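Local coordinates for carboxylesterase (Uncultured bacterium, PDB 5GMX), which hydrolyses carboxylic esters as a family VIII carboxylesterase with a beta-lactamase-like fold, and also acts on oxyimino cephalosporins, at residues K190-P194 / I195-N199; Y92-R95 / V96-W100; P150-E153 / P154-N158. All blocks are in the same frame, centred on the assembly; numbering follows the deposited sequence.

Contact 1 (K190-P194 / I195-N199); sequences KVASP and IGAGN
I195 folds its longer branch back against the last turn of the helix that runs into 190-194; within this turn, CG1 and CD1 meet carbonyl oxygens. CG1 lies 3.4 Å from V191 O and equally 3.4 Å from A192 O; CD1 is 3.5 Å from V191 O. The torsion explains this position: CG1 sits between the backbone N and the carbonyl carbon (chi1 57°), turned inward over the helix end, while CG2 takes the place beside the backbone N, next to P194 C. V191 O is buried and has no polar partner in the model; the apolar branch lies against this carbonyl oxygen and cannot hydrogen-bond to it.

A192 packs on the other part of the turn. Its CB approaches G198 CA at 3.8 Å and A197 CB at 4.3 Å, two small groups set side by side. The latter pair is the apolar contact that accompanies a Schellman motif here, whose defining bonds are both present. A197 N reaches A192 O at 2.7 Å with an N-H...O angle of 152°, and G196 N reaches S193 O at 3.0 Å from well above the carbonyl plane. G196, with its positive phi of 76°, is the C-prime residue, at which the helix ends. A type I beta turn from S193 to G196 lies inside this loop, and I195 N adds a weak bond to A192 O.

Around the motif, V191 packs on T79 of helix 72-86 and on V278 of helix 272-283, and K190 forms a salt bridge with E87. P194 and I195 rest on I293 in a loop, while A197 touches K277 of helix 272-283. The Schellman motif therefore ends helix 183-192 where it packs on helices 72-86 and 272-283, just ahead of strand 201-202.

Contact 2 (Y92-R95 / V96-W100); sequences YNAR and VADYW
The phenol ring of Y99 is approached obliquely by A94 CB and R95 O: A94 CB is 4.1 Å from CE2 and 3.7 Å from OH, and R95 O lies 3.9 Å from CD2. The ring belongs to a single, weakly bonded helical turn at about 96-99, entered from an irregular loop in this beta-lactamase-like protein. Two further flat groups, the guanidinium of R95 and the carboxylate of D98, have their planes 29° apart. Their charged atoms do not meet, since NH1 of R95 remains 5.3 Å from OD2 of D98; any attraction between them is probably a longer-range one, and R95 NE instead forms a salt bridge with D110. The stem of R95 does touch the acid, with CB 3.9 Å from D98 OD1.

Within the turn, V96 O accepts from both Y99 N and W100 N, so one carbonyl carries much of the internal bonding. D98 CG lies beside its own backbone N (chi1 -75°), which keeps the carboxylate on the side of the preceding loop, where OD2 is 4.0 Å from A94 CB.

Beyond the two segments, Y99 OH is hydrogen-bonded to the backbone N of D91, and its ring packs on V113 of helix 113-117. V96, buried, touches L116 of that helix and V172 of helix 165-175. The turn is thus tied to the loop before it at both side-chain and backbone level. The backbone tie is the hydrogen bond from D98 N to R95 O, 3.0 Å long, with the donor standing 60° out of the carbonyl plane.

Contact 3 (P150-E153 / P154-N158); sequences PFFE and PGTAN
A type II beta turn from E153 to T156 reverses the chain, and its closing bond runs from T156 N to E153 O at 3.2 Å. P154 occupies the second position and G155 the third, where the backbone phi of 86° suits glycine. F152, just before the turn, is extended, and E153 opens it. A157, extended after the turn, lies beside the F152 ring because the turn has folded the chain back.

The same E153 oxygen takes a second, shorter bond from T156 OG1, at 2.6 Å. Both donors lie fairly near the carbonyl plane, the hydroxyl 20° from it. The threonine can reach because OG1 sits between its backbone N and carbonyl carbon (chi1 64°), while CG2 lies 3.9 Å from E153 CG as the two side chains cross at about a right angle.

The F152 ring lies against A157. A157 CB stands over one face of it, 4.0 Å from the centroid and displaced toward the rim, a CH-pi contact; F152 CE1 also comes 3.1 Å from A157 O. At the other end P150 CG touches P154 CG at 4.1 Å, obliquely. N158 is held from beyond the turn, by a hydrogen bond from ND2 to D311, and G155 bonds through its backbone to Q120.

Chemically, two donors from one residue converge on E153 O, which should fix the T156 hydroxyl as well as the turn. By contrast, A157 O is buried without a polar partner in the model; it sits obliquely by CE1 of the F152 ring, on the same side as its own CB, and the ring is no substitute for a hydrogen-bond donor.

In the fold
Along the chain the order is contact 2, contact 3, contact 1. Contacts 2 and 3 lie on the same side of the chain's centre, with centres 17 Å apart and nearest atoms about 9 Å apart; both border V111, which bonds to V96 and is touched by P154. Contact 1 lies on the opposite side of that centre from contact 3, centre to centre about 35 Å from contact 3 and about 27 Å from contact 2. Contacts 1 and 2 both pack on helix 72-86, which carries K74 of the phenylmethanesulfonic acid pocket. All three form loops and helix ends outside the antiparallel sheet, and none supplies a residue of that pocket: the side chain of N158 is about 14 Å from the bound phenylmethanesulfonic acid.

Contact 1 (K190-P194 / I195-N199)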
loop_
_atom_site.group_PDB
_atom_site.type_symbol
_atom_site.label_atom_id
_atom_site.label_comp_id
_atom_site.label_asym_id
_atom_site.label_seq_id
_atom_site.Cartn_x
_atom_site.Cartn_y
_atom_site.Cartn_z
ATOM N N LYS A 190 5.055 15.008 1.789
ATOM C CA LYS A 190 4.019 15.407 0.851
ATOM C C LYS A 190 2.672 14.729 1.069
ATOM O O LYS A 190 1.661 15.225 0.601
ATOM C CB LYS A 190 4.493 15.167 -0.580
ATOM C CG LYS A 190 5.647 16.074 -0.961
ATOM C CD LYS A 190 6.043 15.911 -2.404
ATOM C CE LYS A 190 6.957 17.048 -2.831
ATOM N NZ LYS A 190 6.222 18.345 -2.817
ATOM N N VAL A 191 2.646 13.608 1.777
ATOM C CA VAL A 191 1.387 12.904 1.965
ATOM C C VAL A 191 0.951 12.827 3.429
ATOM O O VAL A 191 -0.133 13.285 3.778
ATOM C CB VAL A 191 1.459 11.468 1.399
ATOM C CG1 VAL A 191 0.176 10.717 1.694
ATOM C CG2 VAL A 191 1.745 11.501 -0.092
ATOM N N ALA A 192 1.797 12.252 4.275
ATOM C CA ALA A 192 1.405 11.896 5.642
ATOM C C ALA A 192 1.412 13.063 6.635
ATOM O O ALA A 192 0.445 13.257 7.378
ATOM C CB ALA A 192 2.299 10.793 6.155
ATOM N N SER A 193 2.513 13.806 6.676
ATOM C CA SER A 193 2.671 14.882 7.653
ATOM C C SER A 193 1.641 16.015 7.519
ATOM O O SER A 193 1.109 16.456 8.531
ATOM C CB SER A 193 4.080 15.471 7.581
ATOM O OG SER A 193 4.284 16.417 8.615
ATOM N N PRO A 194 1.351 16.487 6.284
ATOM C CA PRO A 194 0.376 17.584 6.185
ATOM C C PRO A 194 -1.002 17.271 6.777
ATOM O O PRO A 194 -1.662 18.172 7.293
ATOM C CB PRO A 194 0.260 17.815 4.667
ATOM C CG PRO A 194 1.552 17.364 4.122
ATOM C CD PRO A 194 1.968 16.198 4.973
ATOM N N ILE A 195 -1.442 16.022 6.693
ATOM C CA ILE A 195 -2.758 15.671 7.209
ATOM C C ILE A 195 -2.672 15.043 8.594
ATOM O O ILE A 195 -3.669 14.543 9.123
ATOM C CB ILE A 195 -3.492 14.714 6.251
ATOM C CG1 ILE A 195 -2.664 13.455 6.014
ATOM C CG2 ILE A 195 -3.754 15.404 4.917
ATOM C CD1 ILE A 195 -3.302 12.484 5.059
ATOM N N GLY A 196 -1.476 15.067 9.174
ATOM C CA GLY A 196 -1.263 14.573 10.519
ATOM C C GLY A 196 -1.240 13.060 10.642
ATOM O O GLY A 196 -1.541 12.528 11.700
ATOM N N ALA A 197 -0.872 12.366 9.569
ATOM C CA ALA A 197 -0.791 10.910 9.598
ATOM C C ALA A 197 0.661 10.462 9.720
ATOM O O ALA A 197 0.950 9.263 9.737
ATOM C CB ALA A 197 -1.431 10.304 8.335
ATOM N N GLY A 198 1.564 11.435 9.837
ATOM C CA GLY A 198 2.995 11.187 9.820
ATOM C C GLY A 198 3.546 10.385 10.987
ATOM O O GLY A 198 4.692 9.930 10.946
ATOM N N ASN A 199 2.752 10.239 12.040
ATOM C CA ASN A 199 3.151 9.412 13.168
ATOM C C ASN A 199 2.538 8.013 13.122
ATOM O O ASN A 199 2.801 7.196 14.004
ATOM C CB ASN A 199 2.775 10.092 14.484
ATOM C CG ASN A 199 1.284 10.344 14.598
ATOM O OD1 ASN A 199 0.625 10.722 13.620
ATOM N ND2 ASN A 199 0.733 10.095 15.780
#

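Contact 2 (Y92-R95 / V96-W100)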
loop_
_atom_site.group_PDB
_atom_site.type_symbol
_atom_site.label_atom_id
_atom_site.label_comp_id
_atom_site.label_asym_id
_atom_site.label_seq_id
_atom_site.Cartn_x
_atom_site.Cartn_y
_atom_site.Cartn_z
ATOM N N TYR A 92 1.937 11.177 -16.701
ATOM C CA TYR A 92 1.665 9.741 -16.765
ATOM C C TYR A 92 1.874 9.175 -18.166
ATOM O O TYR A 92 2.210 8.006 -18.324
ATOM C CB TYR A 92 0.240 9.444 -16.310
ATOM C CG TYR A 92 0.087 9.429 -14.822
ATOM C CD1 TYR A 92 0.728 8.466 -14.058
ATOM C CD2 TYR A 92 -0.690 10.381 -14.173
ATOM C CE1 TYR A 92 0.598 8.447 -12.694
ATOM C CE2 TYR A 92 -0.830 10.367 -12.796
ATOM C CZ TYR A 92 -0.183 9.393 -12.061
ATOM O OH TYR A 92 -0.302 9.351 -10.690
ATOM N N ASN A 93 1.697 10.015 -19.178
ATOM C CA ASN A 93 1.832 9.576 -20.557
ATOM C C ASN A 93 3.267 9.652 -21.064
ATOM O O ASN A 93 3.558 9.178 -22.154
ATOM C CB ASN A 93 0.938 10.418 -21.467
ATOM C CG ASN A 93 -0.514 10.291 -21.121
ATOM O OD1 ASN A 93 -1.053 9.190 -21.065
ATOM N ND2 ASN A 93 -1.157 11.420 -20.859
ATOM N N ALA A 94 4.155 10.267 -20.287
ATOM C CA ALA A 94 5.549 10.407 -20.695
ATOM C C ALA A 94 6.336 9.122 -20.470
ATOM O O ALA A 94 5.976 8.308 -19.621
ATOM C CB ALA A 94 6.209 11.564 -19.944
ATOM N N ARG A 95 7.409 8.951 -21.237
ATOM C CA ARG A 95 8.299 7.813 -21.077
ATOM C C ARG A 95 9.023 7.898 -19.746
ATOM O O ARG A 95 9.494 8.971 -19.367
ATOM C CB ARG A 95 9.327 7.755 -22.211
ATOM C CG ARG A 95 8.747 7.636 -23.620
ATOM C CD ARG A 95 9.830 7.908 -24.676
ATOM N NE ARG A 95 9.390 7.555 -26.025
ATOM C CZ ARG A 95 8.560 8.287 -26.760
ATOM N NH1 ARG A 95 8.065 9.423 -26.281
ATOM N NH2 ARG A 95 8.217 7.881 -27.975
ATOM N N VAL A 96 9.121 6.765 -19.049
ATOM C CA VAL A 96 9.937 6.669 -17.842
ATOM C C VAL A 96 11.341 7.233 -18.091
ATOM O O VAL A 96 11.898 7.940 -17.240
ATOM C CB VAL A 96 10.071 5.204 -17.348
ATOM C CG1 VAL A 96 10.962 5.134 -16.107
ATOM C CG2 VAL A 96 8.713 4.602 -17.058
ATOM N N ALA A 97 11.899 6.934 -19.269
ATOM C CA ALA A 97 13.275 7.318 -19.591
ATOM C C ALA A 97 13.458 8.832 -19.707
ATOM O O ALA A 97 14.582 9.325 -19.628
ATOM C CB ALA A 97 13.734 6.628 -20.887
ATOM N N ASP A 98 12.365 9.570 -19.875
ATOM C CA ASP A 98 12.434 11.034 -19.833
ATOM C C ASP A 98 12.949 11.521 -18.478
ATOM O O ASP A 98 13.658 12.521 -18.398
ATOM C CB ASP A 98 11.060 11.652 -20.115
ATOM C CG ASP A 98 10.680 11.591 -21.585
ATOM O OD1 ASP A 98 11.446 10.989 -22.373
ATOM O OD2 ASP A 98 9.610 12.139 -21.951
ATOM N N TYR A 99 12.591 10.802 -17.419
ATOM C CA TYR A 99 12.981 11.171 -16.061
ATOM C C TYR A 99 14.123 10.312 -15.526
ATOM O O TYR A 99 14.842 10.711 -14.608
ATOM C CB TYR A 99 11.792 11.054 -15.116
ATOM C CG TYR A 99 10.528 11.696 -15.620
ATOM C CD1 TYR A 99 10.411 13.077 -15.692
ATOM C CD2 TYR A 99 9.424 10.922 -15.966
ATOM C CE1 TYR A 99 9.245 13.675 -16.144
ATOM C CE2 TYR A 99 8.246 11.511 -16.410
ATOM C CZ TYR A 99 8.163 12.888 -16.490
ATOM O OH TYR A 99 7.002 13.486 -16.924
ATOM N N TRP A 100 14.252 9.117 -16.094
ATOM C CA TRP A 100 15.154 8.080 -15.599
ATOM C C TRP A 100 15.816 7.449 -16.819
ATOM O O TRP A 100 15.385 6.403 -17.296
ATOM C CB TRP A 100 14.373 7.051 -14.777
ATOM C CG TRP A 100 15.163 5.922 -14.164
ATOM C CD1 TRP A 100 16.520 5.748 -14.180
ATOM C CD2 TRP A 100 14.626 4.812 -13.433
ATOM N NE1 TRP A 100 16.855 4.597 -13.511
ATOM C CE2 TRP A 100 15.712 4.005 -13.040
ATOM C CE3 TRP A 100 13.329 4.420 -13.076
ATOM C CZ2 TRP A 100 15.542 2.828 -12.309
ATOM C CZ3 TRP A 100 13.161 3.250 -12.348
ATOM C CH2 TRP A 100 14.265 2.468 -11.973
#

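Contact 3 (P150-E153 / P154-N158)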
loop_
_atom_site.group_PDB
_atom_site.type_symbol
_atom_site.label_atom_id
_atom_site.label_comp_id
_atom_site.label_asym_id
_atom_site.label_seq_id
_atom_site.Cartn_x
_atom_site.Cartn_y
_atom_site.Cartn_z
ATOM N N PRO A 150 12.680 -7.162 -20.011
ATOM C CA PRO A 150 11.327 -7.519 -19.563
ATOM C C PRO A 150 10.944 -8.969 -19.864
ATOM O O PRO A 150 11.392 -9.537 -20.870
ATOM C CB PRO A 150 10.433 -6.559 -20.354
ATOM C CG PRO A 150 11.325 -5.435 -20.748
ATOM C CD PRO A 150 12.664 -6.041 -20.967
ATOM N N PHE A 151 10.105 -9.546 -19.015
ATOM C CA PHE A 151 9.628 -10.917 -19.200
ATOM C C PHE A 151 8.603 -11.018 -20.315
ATOM O O PHE A 151 8.446 -12.064 -20.927
ATOM C CB PHE A 151 9.017 -11.444 -17.902
ATOM C CG PHE A 151 9.994 -11.566 -16.789
ATOM C CD1 PHE A 151 10.971 -12.540 -16.816
ATOM C CD2 PHE A 151 9.948 -10.694 -15.708
ATOM C CE1 PHE A 151 11.883 -12.660 -15.785
ATOM C CE2 PHE A 151 10.865 -10.804 -14.671
ATOM C CZ PHE A 151 11.830 -11.788 -14.705
ATOM N N PHE A 152 7.872 -9.935 -20.546
ATOM C CA PHE A 152 6.927 -9.876 -21.652
ATOM C C PHE A 152 7.036 -8.499 -22.291
ATOM O O PHE A 152 7.659 -7.600 -21.729
ATOM C CB PHE A 152 5.488 -10.165 -21.193
ATOM C CG PHE A 152 5.028 -9.353 -19.988
ATOM C CD1 PHE A 152 4.592 -8.045 -20.131
ATOM C CD2 PHE A 152 5.016 -9.917 -18.722
ATOM C CE1 PHE A 152 4.152 -7.305 -19.025
ATOM C CE2 PHE A 152 4.588 -9.186 -17.608
ATOM C CZ PHE A 152 4.154 -7.880 -17.764
ATOM N N GLU A 153 6.469 -8.341 -23.478
ATOM C CA GLU A 153 6.504 -7.051 -24.148
ATOM C C GLU A 153 5.725 -6.002 -23.344
ATOM O O GLU A 153 4.559 -6.210 -23.026
ATOM C CB GLU A 153 5.926 -7.168 -25.544
ATOM C CG GLU A 153 5.992 -5.873 -26.312
ATOM C CD GLU A 153 5.522 -6.028 -27.736
ATOM O OE1 GLU A 153 5.167 -7.156 -28.125
ATOM O OE2 GLU A 153 5.510 -5.022 -28.468
ATOM N N PRO A 154 6.370 -4.873 -23.013
ATOM C CA PRO A 154 5.722 -3.860 -22.171
ATOM C C PRO A 154 4.407 -3.360 -22.761
ATOM O O PRO A 154 4.332 -3.133 -23.968
ATOM C CB PRO A 154 6.760 -2.736 -22.124
ATOM C CG PRO A 154 8.074 -3.436 -22.331
ATOM C CD PRO A 154 7.766 -4.521 -23.326
ATOM N N GLY A 155 3.381 -3.222 -21.925
ATOM C CA GLY A 155 2.083 -2.745 -22.376
ATOM C C GLY A 155 1.148 -3.810 -22.931
ATOM O O GLY A 155 -0.015 -3.522 -23.207
ATOM N N THR A 156 1.628 -5.046 -23.073
ATOM C CA THR A 156 0.810 -6.112 -23.664
ATOM C C THR A 156 0.269 -7.086 -22.625
ATOM O O THR A 156 -0.499 -7.984 -22.955
ATOM C CB THR A 156 1.604 -6.929 -24.713
ATOM O OG1 THR A 156 2.683 -7.608 -24.058
ATOM C CG2 THR A 156 2.179 -6.020 -25.780
ATOM N N ALA A 157 0.687 -6.909 -21.378
ATOM C CA ALA A 157 0.246 -7.754 -20.271
ATOM C C ALA A 157 0.549 -7.041 -18.967
ATOM O O ALA A 157 1.301 -6.075 -18.961
ATOM C CB ALA A 157 0.926 -9.104 -20.304
ATOM N N ASN A 158 -0.046 -7.511 -17.876
ATOM C CA ASN A 158 0.323 -7.038 -16.551
ATOM C C ASN A 158 0.801 -8.207 -15.707
ATOM O O ASN A 158 0.260 -9.311 -15.790
ATOM C CB ASN A 158 -0.840 -6.301 -15.870
ATOM C CG ASN A 158 -2.186 -6.963 -16.116
ATOM O OD1 ASN A 158 -2.800 -6.764 -17.165
ATOM N ND2 ASN A 158 -2.661 -7.731 -15.140
#